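PDB 6HMJ: putative PAS/PAC sensor protein from Nakamurella multipartita DSM 44233, which senses blue light through a bound flavin mononucleotide and mediates RNA binding and translational regulation. Local coordinates for residues 188-191 / 192-196; 46-49 / 50-54; 228-231 / 232-235; 168-172 / 173-177. All coordinates share one frame; numbering follows the deposited sequence.

Contact 1 (188-191 / 192-196); sequences SALP and LRRRL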
# COMPACT_ATOMS: atom_id res chain seq x y z
N SER A 188 -2.83 -10.97 -12.10
CA SER A 188 -1.46 -10.52 -12.32
C SER A 188 -1.14 -10.32 -13.80
O SER A 188 -0.17 -9.61 -14.12
CB SER A 188 -0.48 -11.51 -11.71
OG SER A 188 0.86 -11.08 -11.89
N ALA A 189 -1.92 -10.91 -14.71
CA ALA A 189 -1.62 -10.78 -16.13
C ALA A 189 -1.94 -9.38 -16.64
O ALA A 189 -1.32 -8.91 -17.60
CB ALA A 189 -2.39 -11.83 -16.93
N LEU A 190 -2.91 -8.71 -16.03
CA LEU A 190 -3.21 -7.34 -16.40
C LEU A 190 -2.05 -6.42 -16.04
O LEU A 190 -1.54 -6.49 -14.91
CB LEU A 190 -4.49 -6.87 -15.70
CG LEU A 190 -5.79 -7.00 -16.48
CD1 LEU A 190 -6.09 -8.42 -16.89
CD2 LEU A 190 -6.92 -6.47 -15.59
N PRO A 191 -1.59 -5.56 -16.95
CA PRO A 191 -0.60 -4.55 -16.56
C PRO A 191 -1.16 -3.68 -15.44
O PRO A 191 -2.37 -3.49 -15.32
CB PRO A 191 -0.36 -3.77 -17.86
CG PRO A 191 -1.56 -4.01 -18.70
CD PRO A 191 -2.04 -5.39 -18.35
N LEU A 192 -0.25 -3.15 -14.63
CA LEU A 192 -0.62 -2.65 -13.31
C LEU A 192 -1.70 -1.57 -13.38
O LEU A 192 -2.69 -1.62 -12.63
CB LEU A 192 0.62 -2.12 -12.58
CG LEU A 192 0.38 -1.51 -11.20
CD1 LEU A 192 -0.36 -2.49 -10.30
CD2 LEU A 192 1.70 -1.10 -10.56
N ARG A 193 -1.53 -0.58 -14.25
CA ARG A 193 -2.47 0.54 -14.25
C ARG A 193 -3.87 0.11 -14.66
O ARG A 193 -4.86 0.53 -14.05
CB ARG A 193 -1.96 1.66 -15.16
CG ARG A 193 -0.66 2.25 -14.68
CD ARG A 193 -0.09 3.27 -15.65
NE ARG A 193 1.17 3.81 -15.16
CZ ARG A 193 1.98 4.59 -15.87
NH1 ARG A 193 1.67 4.92 -17.11
NH2 ARG A 193 3.11 5.03 -15.33
N ARG A 194 -3.97 -0.73 -15.70
CA ARG A 194 -5.26 -1.34 -16.03
C ARG A 194 -5.79 -2.13 -14.85
O ARG A 194 -6.97 -2.03 -14.50
CB ARG A 194 -5.10 -2.23 -17.27
CG ARG A 194 -6.31 -3.07 -17.66
CD ARG A 194 -7.38 -2.25 -18.35
NE ARG A 194 -8.45 -3.09 -18.88
CZ ARG A 194 -8.32 -3.87 -19.96
NH1 ARG A 194 -7.17 -3.91 -20.62
NH2 ARG A 194 -9.35 -4.61 -20.37
N ARG A 195 -4.92 -2.92 -14.22
CA ARG A 195 -5.32 -3.74 -13.08
C ARG A 195 -5.90 -2.88 -11.96
O ARG A 195 -6.97 -3.19 -11.41
CB ARG A 195 -4.11 -4.53 -12.58
CG ARG A 195 -4.42 -5.73 -11.72
CD ARG A 195 -3.14 -6.28 -11.12
NE ARG A 195 -2.08 -6.35 -12.13
CZ ARG A 195 -0.77 -6.31 -11.86
NH1 ARG A 195 -0.35 -6.21 -10.60
NH2 ARG A 195 0.11 -6.38 -12.84
N LEU A 196 -5.21 -1.80 -11.60
CA LEU A 196 -5.67 -0.95 -10.51
C LEU A 196 -6.95 -0.21 -10.87
O LEU A 196 -7.83 -0.03 -10.03
CB LEU A 196 -4.56 0.03 -10.12
CG LEU A 196 -4.72 0.83 -8.83
CD1 LEU A 196 -4.99 -0.07 -7.64
CD2 LEU A 196 -3.48 1.67 -8.61

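Contact 2 (46-49 / 50-54); sequences AVVL and AHLHP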
# COMPACT_ATOMS: atom_id res chain seq x y z
N ALA A 46 -13.80 11.88 63.20
CA ALA A 46 -13.91 13.29 62.85
C ALA A 46 -12.82 13.72 61.88
O ALA A 46 -13.03 14.64 61.08
CB ALA A 46 -13.86 14.14 64.12
N VAL A 47 -11.66 13.07 61.92
CA VAL A 47 -10.58 13.41 61.01
C VAL A 47 -10.87 12.90 59.60
O VAL A 47 -10.64 13.60 58.61
CB VAL A 47 -9.23 12.86 61.53
CG1 VAL A 47 -8.13 13.08 60.50
CG2 VAL A 47 -8.86 13.53 62.84
N VAL A 48 -11.38 11.67 59.50
CA VAL A 48 -11.76 11.13 58.20
C VAL A 48 -12.78 12.03 57.52
O VAL A 48 -12.59 12.47 56.38
CB VAL A 48 -12.29 9.69 58.34
CG1 VAL A 48 -12.89 9.21 57.03
CG2 VAL A 48 -11.17 8.76 58.78
N LEU A 49 -13.88 12.34 58.22
CA LEU A 49 -14.93 13.15 57.61
C LEU A 49 -14.41 14.52 57.18
O LEU A 49 -14.94 15.10 56.23
CB LEU A 49 -16.09 13.32 58.59
CG LEU A 49 -16.86 12.03 58.91
CD1 LEU A 49 -17.47 12.10 60.30
CD2 LEU A 49 -17.92 11.75 57.85
N ALA A 50 -13.39 15.04 57.86
CA ALA A 50 -12.84 16.34 57.48
C ALA A 50 -12.13 16.30 56.13
O ALA A 50 -11.96 17.35 55.51
CB ALA A 50 -11.87 16.83 58.56
N HIS A 51 -11.72 15.12 55.67
CA HIS A 51 -11.12 14.97 54.35
C HIS A 51 -12.11 14.49 53.30
O HIS A 51 -11.72 14.30 52.14
CB HIS A 51 -9.94 14.00 54.41
CG HIS A 51 -8.79 14.50 55.23
ND1 HIS A 51 -8.56 14.09 56.52
CD2 HIS A 51 -7.81 15.39 54.93
CE1 HIS A 51 -7.48 14.70 56.99
NE2 HIS A 51 -7.01 15.49 56.05
N LEU A 52 -13.37 14.28 53.66
CA LEU A 52 -14.43 14.04 52.69
C LEU A 52 -15.09 15.36 52.31
O LEU A 52 -15.00 16.36 53.03
CB LEU A 52 -15.48 13.06 53.22
CG LEU A 52 -15.14 11.57 53.22
CD1 LEU A 52 -13.88 11.24 53.99
CD2 LEU A 52 -16.32 10.79 53.78
N HIS A 53 -15.78 15.35 51.19
CA HIS A 53 -16.50 16.55 50.78
C HIS A 53 -17.76 16.71 51.63
O HIS A 53 -18.41 15.71 51.95
CB HIS A 53 -16.86 16.48 49.30
CG HIS A 53 -17.39 17.76 48.75
ND1 HIS A 53 -18.74 18.06 48.71
CD2 HIS A 53 -16.75 18.84 48.23
CE1 HIS A 53 -18.91 19.26 48.18
NE2 HIS A 53 -17.72 19.75 47.88
N PRO A 54 -18.11 17.94 52.01
CA PRO A 54 -19.32 18.15 52.82
C PRO A 54 -20.51 17.32 52.37
O PRO A 54 -21.28 16.83 53.20
CB PRO A 54 -19.59 19.65 52.63
CG PRO A 54 -18.23 20.24 52.52
CD PRO A 54 -17.36 19.20 51.84

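Contact 3 (228-231 / 232-235); sequences LIPT and ALLP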
# COMPACT_ATOMS: atom_id res chain seq x y z
N LEU A 228 22.08 4.12 -47.63
CA LEU A 228 23.03 3.51 -48.55
C LEU A 228 22.69 2.05 -48.83
O LEU A 228 23.57 1.29 -49.26
CB LEU A 228 24.45 3.65 -48.02
CG LEU A 228 24.85 5.09 -47.71
CD1 LEU A 228 26.24 5.16 -47.11
CD2 LEU A 228 24.77 5.95 -48.97
N ILE A 229 21.45 1.64 -48.58
CA ILE A 229 21.02 0.30 -48.98
C ILE A 229 21.14 0.17 -50.49
O ILE A 229 20.66 1.07 -51.22
CB ILE A 229 19.58 0.03 -48.52
CG1 ILE A 229 19.47 0.12 -46.99
CG2 ILE A 229 19.09 -1.31 -49.07
CD1 ILE A 229 18.05 0.03 -46.47
N PRO A 230 21.74 -0.89 -51.03
CA PRO A 230 21.72 -1.08 -52.48
C PRO A 230 20.28 -1.16 -52.98
O PRO A 230 19.49 -1.96 -52.49
CB PRO A 230 22.47 -2.40 -52.68
CG PRO A 230 23.29 -2.57 -51.45
CD PRO A 230 22.50 -1.95 -50.34
N THR A 231 19.96 -0.33 -53.98
CA THR A 231 18.57 -0.20 -54.39
C THR A 231 18.00 -1.53 -54.87
O THR A 231 16.78 -1.74 -54.82
CB THR A 231 18.43 0.86 -55.48
OG1 THR A 231 18.93 0.34 -56.71
CG2 THR A 231 19.20 2.12 -55.11
N ALA A 232 18.86 -2.44 -55.34
CA ALA A 232 18.39 -3.75 -55.75
C ALA A 232 18.01 -4.61 -54.55
O ALA A 232 16.99 -5.30 -54.56
CB ALA A 232 19.46 -4.46 -56.59
N LEU A 233 18.83 -4.58 -53.50
CA LEU A 233 18.57 -5.34 -52.29
C LEU A 233 17.55 -4.68 -51.37
O LEU A 233 17.23 -5.25 -50.32
CB LEU A 233 19.88 -5.56 -51.52
CG LEU A 233 20.97 -6.34 -52.26
CD1 LEU A 233 22.20 -6.48 -51.38
CD2 LEU A 233 20.46 -7.71 -52.69
N LEU A 234 17.04 -3.50 -51.73
CA LEU A 234 16.14 -2.78 -50.82
C LEU A 234 14.85 -3.55 -50.56
O LEU A 234 14.48 -3.69 -49.39
CB LEU A 234 15.87 -1.39 -51.39
CG LEU A 234 14.96 -0.46 -50.59
CD1 LEU A 234 15.31 1.00 -50.89
CD2 LEU A 234 13.48 -0.72 -50.87
N PRO A 235 14.13 -4.04 -51.57
CA PRO A 235 12.87 -4.75 -51.27
C PRO A 235 13.06 -5.90 -50.30
O PRO A 235 12.30 -6.03 -49.33
CB PRO A 235 12.40 -5.23 -52.65
CG PRO A 235 13.06 -4.31 -53.62
CD PRO A 235 14.39 -3.99 -53.02

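Contact 4 (168-172 / 173-177); sequences SNRKL and RDLAT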
# COMPACT_ATOMS: atom_id res chain seq x y z
N SER A 168 -17.10 6.80 -5.10
CA SER A 168 -17.67 5.54 -4.63
C SER A 168 -18.48 5.71 -3.35
O SER A 168 -18.96 4.71 -2.80
CB SER A 168 -16.57 4.50 -4.42
OG SER A 168 -15.62 4.94 -3.47
N ASN A 169 -18.65 6.94 -2.88
CA ASN A 169 -19.35 7.23 -1.63
C ASN A 169 -18.82 6.35 -0.49
O ASN A 169 -19.57 5.67 0.21
CB ASN A 169 -20.86 7.06 -1.80
CG ASN A 169 -21.64 7.56 -0.61
OD1 ASN A 169 -21.07 8.01 0.38
ND2 ASN A 169 -22.97 7.51 -0.71
N ARG A 170 -17.50 6.37 -0.33
CA ARG A 170 -16.82 5.64 0.73
C ARG A 170 -15.95 6.60 1.53
O ARG A 170 -15.56 7.67 1.04
CB ARG A 170 -15.93 4.52 0.15
CG ARG A 170 -16.69 3.40 -0.52
CD ARG A 170 -15.74 2.47 -1.27
NE ARG A 170 -16.43 1.30 -1.81
CZ ARG A 170 -16.24 0.04 -1.41
NH1 ARG A 170 -15.35 -0.25 -0.47
NH2 ARG A 170 -16.93 -0.93 -1.98
N LYS A 171 -15.66 6.22 2.77
CA LYS A 171 -14.66 6.93 3.54
C LYS A 171 -13.27 6.53 3.08
O LYS A 171 -13.00 5.36 2.80
CB LYS A 171 -14.81 6.66 5.04
CG LYS A 171 -16.05 7.26 5.67
CD LYS A 171 -15.88 7.36 7.18
CE LYS A 171 -17.09 8.00 7.85
NZ LYS A 171 -16.90 8.12 9.33
N LEU A 172 -12.38 7.52 2.99
CA LEU A 172 -11.02 7.33 2.51
C LEU A 172 -10.37 6.07 3.06
O LEU A 172 -9.70 5.34 2.32
CB LEU A 172 -10.17 8.55 2.89
CG LEU A 172 -8.67 8.45 2.57
CD1 LEU A 172 -8.46 8.18 1.10
CD2 LEU A 172 -7.94 9.71 3.00
N ARG A 173 -10.56 5.79 4.35
CA ARG A 173 -9.92 4.62 4.94
C ARG A 173 -10.52 3.33 4.39
O ARG A 173 -9.81 2.35 4.17
CB ARG A 173 -10.03 4.66 6.46
CG ARG A 173 -11.45 4.63 7.00
CD ARG A 173 -11.45 4.74 8.52
NE ARG A 173 -12.80 4.68 9.08
CZ ARG A 173 -13.58 5.73 9.28
NH1 ARG A 173 -13.17 6.95 8.97
NH2 ARG A 173 -14.79 5.56 9.80
N ASP A 174 -11.84 3.32 4.15
CA ASP A 174 -12.47 2.14 3.56
C ASP A 174 -12.01 1.93 2.13
O ASP A 174 -11.74 0.80 1.71
CB ASP A 174 -13.99 2.27 3.62
CG ASP A 174 -14.51 2.33 5.03
OD1 ASP A 174 -13.90 1.70 5.92
OD2 ASP A 174 -15.54 3.01 5.25
N LEU A 175 -11.90 3.01 1.36
CA LEU A 175 -11.37 2.91 0.00
C LEU A 175 -9.96 2.33 0.03
O LEU A 175 -9.64 1.41 -0.73
CB LEU A 175 -11.37 4.29 -0.67
CG LEU A 175 -10.88 4.30 -2.12
CD1 LEU A 175 -12.02 3.93 -3.06
CD2 LEU A 175 -10.28 5.65 -2.49
N ALA A 176 -9.10 2.87 0.89
CA ALA A 176 -7.72 2.41 0.97
C ALA A 176 -7.65 0.91 1.22
O ALA A 176 -6.92 0.18 0.53
CB ALA A 176 -6.97 3.16 2.07
N THR A 177 -8.42 0.41 2.19
CA THR A 177 -8.44 -1.02 2.45
C THR A 177 -8.96 -1.80 1.25
O THR A 177 -8.42 -2.84 0.89
CB THR A 177 -9.28 -1.32 3.69
OG1 THR A 177 -8.63 -0.80 4.85
CG2 THR A 177 -9.48 -2.82 3.86

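Contact 1 (188-191 / 192-196)
The start of helix 192-202 shows how an arginine in the first turn can fold back and seize the loop that leads into its own helix: Arg195 grips the carbonyl of Leu190 side-on. Two of its nitrogens converge on that one oxygen, with Leu190 O 2.6 Å from Arg195 NH2 and 2.8 Å from Arg195 NE. Both bonds lie in the guanidinium plane, and the one from NH2 approaches the oxygen almost end-on to the carbonyl. The side chain leaves the helix with CG anti to the backbone N (chi1 -161°), then bends at chi3 (-44°), which turns the flat group back toward the loop. Leu192 CA stands 3.8 Å above one face of the guanidinium, offset toward its rim, and Ser188 CA lies over the opposite face. Pro191 takes the N-cap position, and its O receives the backbone N of Arg195 at 2.8 Å in a nearly straight bond, the first of the regular helical series. Beside this polar grip lies an apolar one, where Leu190 CD2 meets Arg194 CG at 4.0 Å and the two side chains slant across each other. Glu352, from helix 351-372, accepts the backbone N-H groups of Arg193 and Arg194 with its two carboxylate oxygens. Asp151 of the second subunit forms a salt bridge with Arg195 NH2. The chemistry implies a side chain held by two hydrogen bonds to one carbonyl oxygen, with its charge probably balanced across the dimer interface, where the salt bridge links this helix start to the neighbouring chain.

Contact 2 (46-49 / 50-54)
Val47 and His51 meet where helix 45-50, in the N-terminal PAS region, comes to its end. The carbonyl of Val47 accepts from the His51 ring: ND1 donates to Val47 O at 3.0 Å, from above the carbonyl plane and tilted from the plane of the ring. CG beside the backbone N (chi1 -66°) sets the imidazole alongside Val47, with ND1 near its carbonyl. The two side chains run side by side, and Val47 CG1 comes to the ring edge, in plane, 3.9 Å from His51 CE1.

In the backbone the pattern tightens, as helix ends often do. Ala50 N still donates four residues back to Ala46 O, but His51 N then turns mainly to Val48 O at 2.9 Å, keeping a weak bond to Val47 O, and Leu52 N bonds to Leu49 O at 3.1 Å, three residues back. The Val48 and Leu52 side chains also lie alongside and point the same way, Val48 CG1 touching Leu52 CD1 at 3.8 Å.

A second shell holds this turn in place. Trp60, on helix 54-70, packs on Val48, Leu49 and Leu52. Arg57 NE donates to Leu49 O, giving that carbonyl a second donor, while backbone bonds tie His51 to Leu81 of strand 74-82. The chain then enters the next helix at His53, the N-cap residue, whose ring carries Pro54 CD 3.4 Å above one face, offset toward the rim, and whose ND1 caps the backbone N of Asp55.

Contact 3 (228-231 / 232-235)
Pro230 meets Leu233 at the rim of its pyrrolidine ring, where CG touches Leu233 CD1 at 4.1 Å as the two side chains slant past each other. The other ring, that of Pro235, brings its CD close to Thr231 O, at 3.7 Å. With no aromatic ring, carboxylate or guanidinium in either segment, nothing is stacked, and among the side chains it is aliphatic carbons that make the contact.

The arrangement is a turn leading into helix 234-244, and it illustrates how proline suits the first turn of a helix. Thr231 O faces the position four residues on, where a regular helix would offer an N-H. Pro235 has none to give, and its ring carbon takes that place. Leu234 CB lies against the same carbonyl, 3.6 Å from Thr231 O.

Earlier in the loop, Ile229 folds onto the beginning of the helix. Its CG2 branch is anti to the backbone N, which leaves it facing Leu234: the methyl lies 3.7 Å from Leu234 CA and 4.0 Å from Leu234 CB. The two side chains cross at about a right angle, so Ile229 bears on the base of the leucine.

Farther along the helix Ile229 also packs on Ile237 and Leu238, and Pro235 O accepts from Thr239 OG1. The second subunit packs against the turn: its strand 340-346 brings Thr341 to Leu233 and His342 to Pro230, its strand 261-264 brings Val262 to Leu228, and its helix 234-244 sets Thr239 against Leu234.

Contact 4 (168-172 / 173-177)
Lys171 and Arg173 are brought alongside each other by their first torsions. Arg173 places CG between its backbone N and carbonyl carbon (chi1 62°) and then extends to NE, while Lys171 has CG beside its backbone N (chi1 -69°) and stretches out in the same direction. Lys171 CD lies 3.3 Å from Arg173 NH1, and Lys171 CB sits over one guanidinium face, offset toward the rim. The two charged ends also approach, NZ of Lys171 being 3.4 Å from NH2 of Arg173.

The setting is the short loop joining helix 154-167 to helix 172-185, within the ANTAR domain. A Schellman motif at Asn169 closes helix 154-167, and Lys171 is the N-cap of helix 172-185, its O accepting Leu175 N at 3.0 Å. Ala176 N bonds to Leu172 O in the next step of the series. On the inner side, Leu175 CD1 rests 3.8 Å from Ser168 OG, whose hydrogen bond goes to His164 O. Leu172 packs on Phe158 and Leu161, and also on Ile139 of helix 114-149.

The ammonium and guanidinium ends thus lie near each other at an exposed helix start, where solvent may well screen their like charges.

How the contacts relate
All four contacts are local turns at helix ends, spread along a very elongated chain. Contact 2 sits in the N-terminal PAS region, while contact 3 lies away from the flavin site and packs on strands of the second subunit; their centres are about 114 Å apart on opposite sides of the chain's centre. Contacts 4 and 1 lie between them, at the starts of the successive helices 172-185 and 192-202, and their nearest atoms are about 8 Å apart. Contact 1 approaches the flavin site without touching it: the side chain of Arg194 is about 11 Å from that of Asn316, which binds the flavin. Contacts 1 and 3, about 43 Å apart between centres, both touch the second subunit, whereas contacts 2 and 4 do not.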